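Local coordinates for anthranilate synthase component I (PDB 5KCK), which belongs to the chorismate-binding enzyme family, with a chain built around extensive antiparallel beta sheet flanked by helices, at residues Val97-Tyr105 / Ala357-Gly365; Ile317-Tyr328 / Thr341-Leu352. All blocks are in the same frame, centred on the assembly; numbering follows the deposited sequence. Where two conformers were deposited one is given.

Contact 1: residues Val97-Tyr105 / Ala357-Gly365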
loop_
_atom_site.group_PDB
_atom_site.type_symbol
_atom_site.label_atom_id
_atom_site.label_comp_id
_atom_site.label_asym_id
_atom_site.label_seq_id
_atom_site.Cartn_x
_atom_site.Cartn_y
_atom_site.Cartn_z
ATOM N N VAL A 97 -21.669 -7.813 -18.351
ATOM C CA VAL A 97 -22.212 -8.446 -19.543
ATOM C C VAL A 97 -22.207 -9.946 -19.275
ATOM O O VAL A 97 -21.150 -10.536 -19.015
ATOM C CB VAL A 97 -21.387 -8.089 -20.791
ATOM C CG1 VAL A 97 -21.867 -8.848 -21.997
ATOM C CG2 VAL A 97 -21.475 -6.599 -21.051
ATOM N N GLY A 98 -23.388 -10.552 -19.288
ATOM C CA GLY A 98 -23.481 -11.968 -18.997
ATOM C C GLY A 98 -22.884 -12.819 -20.103
ATOM O O GLY A 98 -22.790 -12.412 -21.258
ATOM N N TYR A 99 -22.466 -14.026 -19.722
ATOM C CA TYR A 99 -21.930 -14.980 -20.686
ATOM C C TYR A 99 -22.859 -15.140 -21.878
ATOM O O TYR A 99 -22.408 -15.194 -23.029
ATOM C CB TYR A 99 -21.710 -16.317 -19.983
ATOM C CG TYR A 99 -21.363 -17.493 -20.869
ATOM C CD1 TYR A 99 -22.366 -18.298 -21.421
ATOM C CD2 TYR A 99 -20.042 -17.835 -21.109
ATOM C CE1 TYR A 99 -22.055 -19.397 -22.217
ATOM C CE2 TYR A 99 -19.720 -18.933 -21.888
ATOM C CZ TYR A 99 -20.726 -19.707 -22.444
ATOM O OH TYR A 99 -20.399 -20.785 -23.223
ATOM N N ASP A 100 -24.166 -15.170 -21.621
ATOM C CA ASP A 100 -25.147 -15.491 -22.647
ATOM C C ASP A 100 -25.375 -14.364 -23.642
ATOM O O ASP A 100 -26.053 -14.583 -24.652
ATOM C CB ASP A 100 -26.446 -15.896 -21.964
ATOM C CG ASP A 100 -26.236 -17.048 -20.998
ATOM O OD1 ASP A 100 -26.266 -18.203 -21.458
ATOM O OD2 ASP A 100 -25.994 -16.797 -19.795
HETATM N N MSE A 101 -24.816 -13.184 -23.408
HETATM C CA MSE A 101 -24.893 -12.121 -24.393
HETATM C C MSE A 101 -24.312 -12.554 -25.745
HETATM O O MSE A 101 -24.794 -12.132 -26.792
HETATM C CB MSE A 101 -24.178 -10.880 -23.875
HETATM C CG MSE A 101 -24.988 -10.142 -22.822
HETATM SE SE MSE A 101 -26.554 -9.235 -23.580
HETATM C CE MSE A 101 -25.603 -8.099 -24.859
ATOM N N ILE A 102 -23.290 -13.414 -25.721
ATOM C CA ILE A 102 -22.667 -13.852 -26.967
ATOM C C ILE A 102 -23.660 -14.600 -27.856
ATOM O O ILE A 102 -23.451 -14.693 -29.070
ATOM C CB ILE A 102 -21.409 -14.709 -26.677
ATOM C CG1 ILE A 102 -20.545 -14.851 -27.938
ATOM C CG2 ILE A 102 -21.795 -16.094 -26.176
ATOM C CD1 ILE A 102 -20.094 -13.527 -28.529
ATOM N N SER A 103 -24.755 -15.112 -27.284
ATOM C CA SER A 103 -25.782 -15.764 -28.094
ATOM C C SER A 103 -26.434 -14.804 -29.081
ATOM O O SER A 103 -27.026 -15.261 -30.066
ATOM C CB SER A 103 -26.855 -16.393 -27.200
ATOM O OG SER A 103 -27.616 -15.396 -26.540
ATOM N N LEU A 104 -26.343 -13.490 -28.842
ATOM C CA LEU A 104 -26.832 -12.515 -29.809
ATOM C C LEU A 104 -25.967 -12.453 -31.057
ATOM O O LEU A 104 -26.428 -11.958 -32.091
ATOM C CB LEU A 104 -26.894 -11.117 -29.193
ATOM C CG LEU A 104 -27.831 -10.893 -28.012
ATOM C CD1 LEU A 104 -27.957 -9.404 -27.743
ATOM C CD2 LEU A 104 -29.186 -11.516 -28.277
ATOM N N TYR A 105 -24.728 -12.935 -30.986
ATOM C CA TYR A 105 -23.796 -12.778 -32.088
ATOM C C TYR A 105 -23.217 -14.094 -32.574
ATOM O O TYR A 105 -22.592 -14.114 -33.640
ATOM C CB TYR A 105 -22.665 -11.810 -31.689
ATOM C CG TYR A 105 -23.202 -10.527 -31.075
ATOM C CD1 TYR A 105 -23.709 -9.505 -31.876
ATOM C CD2 TYR A 105 -23.230 -10.351 -29.695
ATOM C CE1 TYR A 105 -24.224 -8.338 -31.317
ATOM C CE2 TYR A 105 -23.732 -9.191 -29.125
ATOM C CZ TYR A 105 -24.230 -8.185 -29.940
ATOM O OH TYR A 105 -24.737 -7.031 -29.370
ATOM N N ALA A 357 -14.183 -4.584 -29.289
ATOM C CA ALA A 357 -13.223 -5.303 -28.459
ATOM C C ALA A 357 -13.934 -6.305 -27.565
ATOM O O ALA A 357 -13.450 -7.426 -27.363
ATOM C CB ALA A 357 -12.409 -4.321 -27.616
ATOM N N LEU A 358 -15.090 -5.914 -27.025
ATOM C CA LEU A 358 -15.854 -6.810 -26.169
ATOM C C LEU A 358 -16.385 -7.990 -26.966
ATOM O O LEU A 358 -16.248 -9.144 -26.552
ATOM C CB LEU A 358 -16.996 -6.040 -25.504
ATOM C CG LEU A 358 -18.059 -6.878 -24.806
ATOM C CD1 LEU A 358 -17.401 -7.719 -23.748
ATOM C CD2 LEU A 358 -19.102 -5.974 -24.191
ATOM N N LYS A 359 -16.982 -7.720 -28.127
ATOM C CA LYS A 359 -17.517 -8.805 -28.935
ATOM C C LYS A 359 -16.413 -9.708 -29.467
ATOM O O LYS A 359 -16.649 -10.900 -29.685
ATOM C CB LYS A 359 -18.358 -8.239 -30.076
ATOM C CG LYS A 359 -19.630 -7.577 -29.579
ATOM C CD LYS A 359 -20.647 -7.398 -30.677
ATOM C CE LYS A 359 -20.357 -6.172 -31.500
ATOM N NZ LYS A 359 -21.349 -6.057 -32.599
ATOM N N ALA A 360 -15.204 -9.178 -29.657
ATOM C CA ALA A 360 -14.118 -9.999 -30.181
ATOM C C ALA A 360 -13.561 -10.971 -29.149
ATOM O O ALA A 360 -12.932 -11.956 -29.542
ATOM C CB ALA A 360 -12.980 -9.120 -30.699
ATOM N N THR A 361 -13.772 -10.720 -27.849
ATOM C CA THR A 361 -13.155 -11.518 -26.797
ATOM C C THR A 361 -14.135 -12.295 -25.926
ATOM O O THR A 361 -13.710 -13.235 -25.248
ATOM C CB THR A 361 -12.312 -10.623 -25.865
ATOM O OG1 THR A 361 -13.126 -9.558 -25.357
ATOM C CG2 THR A 361 -11.126 -10.029 -26.605
ATOM N N LEU A 362 -15.412 -11.932 -25.908
ATOM C CA LEU A 362 -16.359 -12.547 -24.982
ATOM C C LEU A 362 -16.902 -13.844 -25.572
ATOM O O LEU A 362 -17.399 -13.842 -26.700
ATOM C CB LEU A 362 -17.512 -11.590 -24.694
ATOM C CG LEU A 362 -18.654 -12.073 -23.801
ATOM C CD1 LEU A 362 -18.222 -12.058 -22.364
ATOM C CD2 LEU A 362 -19.884 -11.207 -24.009
ATOM N N PRO A 363 -16.850 -14.962 -24.838
ATOM C CA PRO A 363 -16.237 -15.079 -23.513
ATOM C C PRO A 363 -14.812 -15.580 -23.626
ATOM O O PRO A 363 -14.430 -16.133 -24.664
ATOM C CB PRO A 363 -17.115 -16.113 -22.820
ATOM C CG PRO A 363 -17.471 -17.048 -23.951
ATOM C CD PRO A 363 -17.579 -16.191 -25.202
ATOM N N ALA A 364 -14.039 -15.395 -22.563
ATOM C CA ALA A 364 -12.635 -15.786 -22.574
ATOM C C ALA A 364 -12.456 -17.269 -22.893
ATOM O O ALA A 364 -13.263 -18.115 -22.496
ATOM C CB ALA A 364 -12.014 -15.466 -21.220
ATOM N N GLY A 365 -11.378 -17.581 -23.617
ATOM C CA GLY A 365 -11.069 -18.972 -23.918
ATOM C C GLY A 365 -10.978 -19.853 -22.684
ATOM O O GLY A 365 -11.366 -21.021 -22.726
HETATM O O HOH W 1 -23.378 -4.931 -31.329
#

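Contact 2: residues Ile317-Tyr328 / Thr341-Leu352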
loop_
_atom_site.group_PDB
_atom_site.type_symbol
_atom_site.label_atom_id
_atom_site.label_comp_id
_atom_site.label_asym_id
_atom_site.label_seq_id
_atom_site.Cartn_x
_atom_site.Cartn_y
_atom_site.Cartn_z
ATOM N N ILE A 317 -9.657 -6.826 -35.137
ATOM C CA ILE A 317 -10.242 -5.506 -34.942
ATOM C C ILE A 317 -9.195 -4.402 -34.959
ATOM O O ILE A 317 -9.484 -3.280 -34.546
ATOM C CB ILE A 317 -11.058 -5.440 -33.637
ATOM C CG1 ILE A 317 -10.148 -5.732 -32.444
ATOM C CG2 ILE A 317 -12.247 -6.406 -33.680
ATOM C CD1 ILE A 317 -10.801 -5.476 -31.098
ATOM N N SER A 318 -7.981 -4.693 -35.420
ATOM C CA SER A 318 -6.895 -3.731 -35.327
ATOM C C SER A 318 -6.184 -3.590 -36.666
ATOM O O SER A 318 -6.433 -4.342 -37.613
ATOM C CB SER A 318 -5.878 -4.153 -34.252
ATOM O OG SER A 318 -6.479 -4.263 -32.976
ATOM N N GLU A 319 -5.292 -2.607 -36.755
ATOM C CA GLU A 319 -4.319 -2.644 -37.838
ATOM C C GLU A 319 -3.443 -3.870 -37.625
ATOM O O GLU A 319 -2.838 -4.032 -36.560
ATOM C CB GLU A 319 -3.479 -1.369 -37.888
ATOM C CG GLU A 319 -2.833 -1.115 -39.261
ATOM C CD GLU A 319 -1.610 -1.983 -39.531
ATOM O OE1 GLU A 319 -0.545 -1.721 -38.935
ATOM O OE2 GLU A 319 -1.711 -2.930 -40.338
ATOM N N THR A 320 -3.409 -4.746 -38.630
ATOM C CA THR A 320 -2.848 -6.086 -38.440
ATOM C C THR A 320 -1.365 -6.068 -38.083
ATOM O O THR A 320 -0.895 -6.954 -37.361
ATOM C CB THR A 320 -3.079 -6.945 -39.685
ATOM O OG1 THR A 320 -2.586 -6.260 -40.844
ATOM C CG2 THR A 320 -4.560 -7.259 -39.852
ATOM N N THR A 321 -0.616 -5.078 -38.545
ATOM C CA THR A 321 0.800 -5.026 -38.202
ATOM C C THR A 321 1.071 -4.211 -36.945
ATOM O O THR A 321 2.229 -3.891 -36.667
ATOM C CB THR A 321 1.619 -4.482 -39.375
ATOM O OG1 THR A 321 1.276 -3.109 -39.610
ATOM C CG2 THR A 321 1.337 -5.297 -40.626
ATOM N N SER A 322 0.033 -3.871 -36.180
ATOM C CA SER A 322 0.211 -3.222 -34.890
ATOM C C SER A 322 0.122 -4.197 -33.724
ATOM O O SER A 322 0.426 -3.806 -32.594
ATOM C CB SER A 322 -0.831 -2.111 -34.694
ATOM O OG SER A 322 -2.113 -2.666 -34.428
ATOM N N VAL A 323 -0.286 -5.445 -33.970
ATOM C CA VAL A 323 -0.381 -6.441 -32.905
ATOM C C VAL A 323 1.012 -6.791 -32.398
ATOM O O VAL A 323 1.897 -7.175 -33.175
ATOM C CB VAL A 323 -1.117 -7.693 -33.397
ATOM C CG1 VAL A 323 -1.217 -8.708 -32.270
ATOM C CG2 VAL A 323 -2.500 -7.328 -33.914
ATOM N N GLN A 324 1.211 -6.661 -31.085
ATOM C CA GLN A 324 2.507 -6.890 -30.457
ATOM C C GLN A 324 2.319 -7.715 -29.197
ATOM O O GLN A 324 1.443 -7.419 -28.383
ATOM C CB GLN A 324 3.211 -5.574 -30.091
ATOM C CG GLN A 324 3.350 -4.552 -31.218
ATOM C CD GLN A 324 4.182 -3.348 -30.789
ATOM O OE1 GLN A 324 4.183 -2.976 -29.620
ATOM N NE2 GLN A 324 4.906 -2.749 -31.730
ATOM N N VAL A 325 3.147 -8.744 -29.044
ATOM C CA VAL A 325 3.272 -9.476 -27.790
ATOM C C VAL A 325 4.412 -8.803 -27.037
ATOM O O VAL A 325 5.581 -8.988 -27.368
ATOM C CB VAL A 325 3.530 -10.964 -28.024
ATOM C CG1 VAL A 325 3.668 -11.700 -26.691
ATOM C CG2 VAL A 325 2.403 -11.557 -28.852
ATOM N N THR A 326 4.065 -7.976 -26.051
ATOM C CA THR A 326 5.034 -7.078 -25.429
ATOM C C THR A 326 5.650 -7.666 -24.183
ATOM O O THR A 326 6.678 -7.168 -23.711
ATOM C CB THR A 326 4.383 -5.745 -25.058
ATOM O OG1 THR A 326 3.411 -5.961 -24.028
ATOM C CG2 THR A 326 3.702 -5.115 -26.279
ATOM N N LYS A 327 5.034 -8.702 -23.639
ATOM C CA LYS A 327 5.556 -9.403 -22.479
ATOM C C LYS A 327 5.109 -10.835 -22.685
ATOM O O LYS A 327 3.913 -11.072 -22.878
ATOM C CB LYS A 327 4.995 -8.806 -21.188
ATOM C CG LYS A 327 5.772 -9.131 -19.955
ATOM C CD LYS A 327 5.298 -8.281 -18.783
ATOM C CE LYS A 327 5.618 -6.807 -18.993
ATOM N NZ LYS A 327 5.373 -6.010 -17.751
ATOM N N TYR A 328 6.052 -11.773 -22.733
ATOM C CA TYR A 328 5.729 -13.106 -23.225
ATOM C C TYR A 328 6.115 -14.169 -22.214
ATOM O O TYR A 328 7.294 -14.313 -21.874
ATOM C CB TYR A 328 6.408 -13.414 -24.559
ATOM C CG TYR A 328 5.996 -14.782 -25.036
ATOM C CD1 TYR A 328 4.643 -15.104 -25.138
ATOM C CD2 TYR A 328 6.932 -15.758 -25.349
ATOM C CE1 TYR A 328 4.229 -16.342 -25.551
ATOM C CE2 TYR A 328 6.526 -17.014 -25.770
ATOM C CZ TYR A 328 5.168 -17.296 -25.869
ATOM O OH TYR A 328 4.718 -18.529 -26.280
ATOM N N THR A 341 2.157 -15.675 -17.653
ATOM C CA THR A 341 1.487 -14.430 -18.010
ATOM C C THR A 341 2.095 -13.790 -19.256
ATOM O O THR A 341 3.307 -13.858 -19.494
ATOM C CB THR A 341 1.527 -13.425 -16.847
ATOM O OG1 THR A 341 0.658 -12.327 -17.138
ATOM C CG2 THR A 341 2.926 -12.885 -16.640
ATOM N N SER A 342 1.232 -13.141 -20.039
ATOM C CA SER A 342 1.646 -12.433 -21.242
ATOM C C SER A 342 0.755 -11.217 -21.459
ATOM O O SER A 342 -0.340 -11.111 -20.894
ATOM C CB SER A 342 1.594 -13.336 -22.482
ATOM O OG SER A 342 2.462 -14.447 -22.365
ATOM N N VAL A 343 1.225 -10.311 -22.317
ATOM C CA VAL A 343 0.491 -9.105 -22.690
ATOM C C VAL A 343 0.444 -9.012 -24.214
ATOM O O VAL A 343 1.481 -9.108 -24.884
ATOM C CB VAL A 343 1.134 -7.839 -22.081
ATOM C CG1 VAL A 343 0.391 -6.582 -22.512
ATOM C CG2 VAL A 343 1.166 -7.939 -20.551
ATOM N N VAL A 344 -0.759 -8.842 -24.757
ATOM C CA VAL A 344 -0.978 -8.647 -26.185
ATOM C C VAL A 344 -1.683 -7.313 -26.376
ATOM O O VAL A 344 -2.647 -7.011 -25.661
ATOM C CB VAL A 344 -1.809 -9.787 -26.799
ATOM C CG1 VAL A 344 -1.807 -9.677 -28.335
ATOM C CG2 VAL A 344 -1.287 -11.142 -26.338
ATOM N N LYS A 345 -1.205 -6.518 -27.335
ATOM C CA LYS A 345 -1.749 -5.193 -27.597
ATOM C C LYS A 345 -1.888 -4.972 -29.096
ATOM O O LYS A 345 -1.105 -5.501 -29.894
ATOM C CB LYS A 345 -0.861 -4.080 -27.015
ATOM C CG LYS A 345 -0.832 -4.022 -25.499
ATOM C CD LYS A 345 0.230 -3.043 -25.003
ATOM C CE LYS A 345 0.125 -2.835 -23.501
ATOM N NZ LYS A 345 -1.245 -2.327 -23.125
ATOM N N GLY A 346 -2.877 -4.159 -29.466
ATOM C CA GLY A 346 -3.013 -3.705 -30.839
ATOM C C GLY A 346 -3.713 -2.364 -30.911
ATOM O O GLY A 346 -4.351 -1.919 -29.952
ATOM N N ARG A 347 -3.608 -1.729 -32.079
ATOM C CA ARG A 347 -4.228 -0.428 -32.321
ATOM C C ARG A 347 -5.601 -0.626 -32.966
ATOM O O ARG A 347 -5.701 -1.023 -34.129
ATOM C CB ARG A 347 -3.324 0.434 -33.195
ATOM C CG ARG A 347 -3.809 1.863 -33.371
ATOM C CD ARG A 347 -2.804 2.685 -34.173
ATOM N NE ARG A 347 -1.461 2.596 -33.596
ATOM C CZ ARG A 347 -1.039 3.320 -32.560
ATOM N NH1 ARG A 347 -1.855 4.191 -31.978
ATOM N NH2 ARG A 347 0.199 3.168 -32.098
ATOM N N LEU A 348 -6.652 -0.335 -32.210
ATOM C CA LEU A 348 -8.023 -0.487 -32.687
ATOM C C LEU A 348 -8.252 0.279 -33.991
ATOM O O LEU A 348 -7.805 1.416 -34.146
ATOM C CB LEU A 348 -8.974 0.017 -31.601
ATOM C CG LEU A 348 -10.465 -0.272 -31.678
ATOM C CD1 LEU A 348 -10.713 -1.771 -31.620
ATOM C CD2 LEU A 348 -11.170 0.447 -30.540
ATOM N N LEU A 349 -8.946 -0.352 -34.933
ATOM C CA LEU A 349 -9.216 0.292 -36.211
ATOM C C LEU A 349 -10.107 1.517 -36.006
ATOM O O LEU A 349 -10.958 1.529 -35.113
ATOM C CB LEU A 349 -9.883 -0.682 -37.182
ATOM C CG LEU A 349 -8.992 -1.803 -37.711
ATOM C CD1 LEU A 349 -9.824 -2.907 -38.304
ATOM C CD2 LEU A 349 -8.004 -1.269 -38.746
ATOM N N PRO A 350 -9.930 2.558 -36.827
ATOM C CA PRO A 350 -10.571 3.854 -36.532
ATOM C C PRO A 350 -12.093 3.825 -36.551
ATOM O O PRO A 350 -12.718 4.639 -35.862
ATOM C CB PRO A 350 -10.010 4.785 -37.622
ATOM C CG PRO A 350 -9.474 3.866 -38.701
ATOM C CD PRO A 350 -9.038 2.619 -38.004
ATOM N N GLU A 351 -12.716 2.909 -37.272
ATOM C CA GLU A 351 -14.170 2.863 -37.288
ATOM C C GLU A 351 -14.762 2.000 -36.177
ATOM O O GLU A 351 -15.989 1.946 -36.048
ATOM C CB GLU A 351 -14.669 2.376 -38.657
ATOM C CG GLU A 351 -14.380 0.909 -38.980
ATOM C CD GLU A 351 -12.963 0.660 -39.487
ATOM O OE1 GLU A 351 -12.133 1.594 -39.451
ATOM O OE2 GLU A 351 -12.687 -0.482 -39.920
ATOM N N LEU A 352 -13.938 1.342 -35.362
ATOM C CA LEU A 352 -14.431 0.432 -34.336
ATOM C C LEU A 352 -14.308 1.065 -32.953
ATOM O O LEU A 352 -13.662 2.100 -32.767
ATOM C CB LEU A 352 -13.680 -0.903 -34.392
ATOM C CG LEU A 352 -13.623 -1.558 -35.777
ATOM C CD1 LEU A 352 -12.998 -2.945 -35.693
ATOM C CD2 LEU A 352 -14.999 -1.633 -36.390
#

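Contact 1: residues Val97-Tyr105 / Ala357-Gly365
Lys359 lies across one face of the Tyr105 ring, its CD carbon 3.6 Å from the ring centroid and only 8° off the normal, a CH-pi contact made by the aliphatic part of a charged side chain. A bend at chi3 (-82°) turns the chain beyond CD, and NZ gives a 2.6 Å hydrogen bond to a water that in turn donates to Tyr105 OH. The opposite ring face carries Leu104 CB, while the hydroxyl has a further hydrogen bond with Asp69.

Deeper in, the chemistry is apolar. Leu362 sends CD2 to within 3.7 Å of Val97 CG1, and the other branch of the valine, CG2, meets Leu358 CD2. With CG1 anti to the backbone N (chi1 -165°), Ile102 extends toward 357-365 and sets CD1 3.3 Å from Leu362 O. Pro363, which follows a cis peptide bond, brings CG obliquely to Tyr99 CE2 at 3.6 Å.

Behind these side chains, Tyr99 and Ile102 both belong to the 3-10 segment 99-104, where Tyr105 N bonds to Ile102 O, and Leu358 O accepts from both Thr361 N and Leu362 N. The contact thus seats the end of strand 92-97 and the loop after it against helix 354-361 and the residues following it. Helix 372-382 packs on Tyr99, Ile102 and Pro363 through Met376, and helix 70-78 borders Tyr105 and Lys359 through Leu71.

Contact 2: residues Ile317-Tyr328 / Thr341-Leu352
Ser322 OG is gripped twice: it accepts a nearly straight bond from Arg347 N (2.9 Å, 169°) and donates to Glu319 O at 2.6 Å, in the carbonyl plane and on a lone pair. Its chi1 of 74° tucks the hydroxyl between its own backbone N and carbonyl carbon. Glu319 O also receives Ser322 N, which ties the turn together, and Glu319 N hydrogen-bonds to Arg347 O.

Beyond this turn the chains pair antiparallel. Gln324 and Lys345 exchange both backbone bonds as a hydrogen-bonded pair, Val325 and Val344 form the next, non-hydrogen-bonded pair, and a beta bulge then shifts the register, so that Lys327 O receives Val343 N at 2.8 Å. At the bulge Thr326 OG1 lies 3.4 Å from Val343 CG1.

At the other end Ile317 packs against two leucines that meet it from the same side, CD1 on Leu348 CD1 at 3.7 Å and CB on Leu352 CD1 at 3.8 Å.

The paired parts of the segments belong to the beta hairpin of strands 324-333 and 338-347, the former outermost in its sheet within the chain. Strand 267-270 flanks 338-347 on its other side, helix 297-316 packs on Val325 and Val344, and helix 354-361 meets Ile317.

Overall arrangement
Helix 354-361, which follows strand 338-347 in the chain, belongs to contact 1 and is touched by Ile317 of contact 2, whose CD1 lies 3.6 Å from Ala357 CA; the two centres are about 19 Å apart. Contact 1 is largely buried and joins parts 252 residues apart, bringing the N-terminal family region onto the C-terminal one by side-chain packing, with a water-linked polar rim. Contact 2 is local and only partly buried, at the edge of the large sheet, where backbone hydrogen bonds dominate, with apolar packing both along the hairpin and round Ile317. Place in the fold thus goes with chemistry: apolar side-chain contact inside, backbone pairing toward the surface.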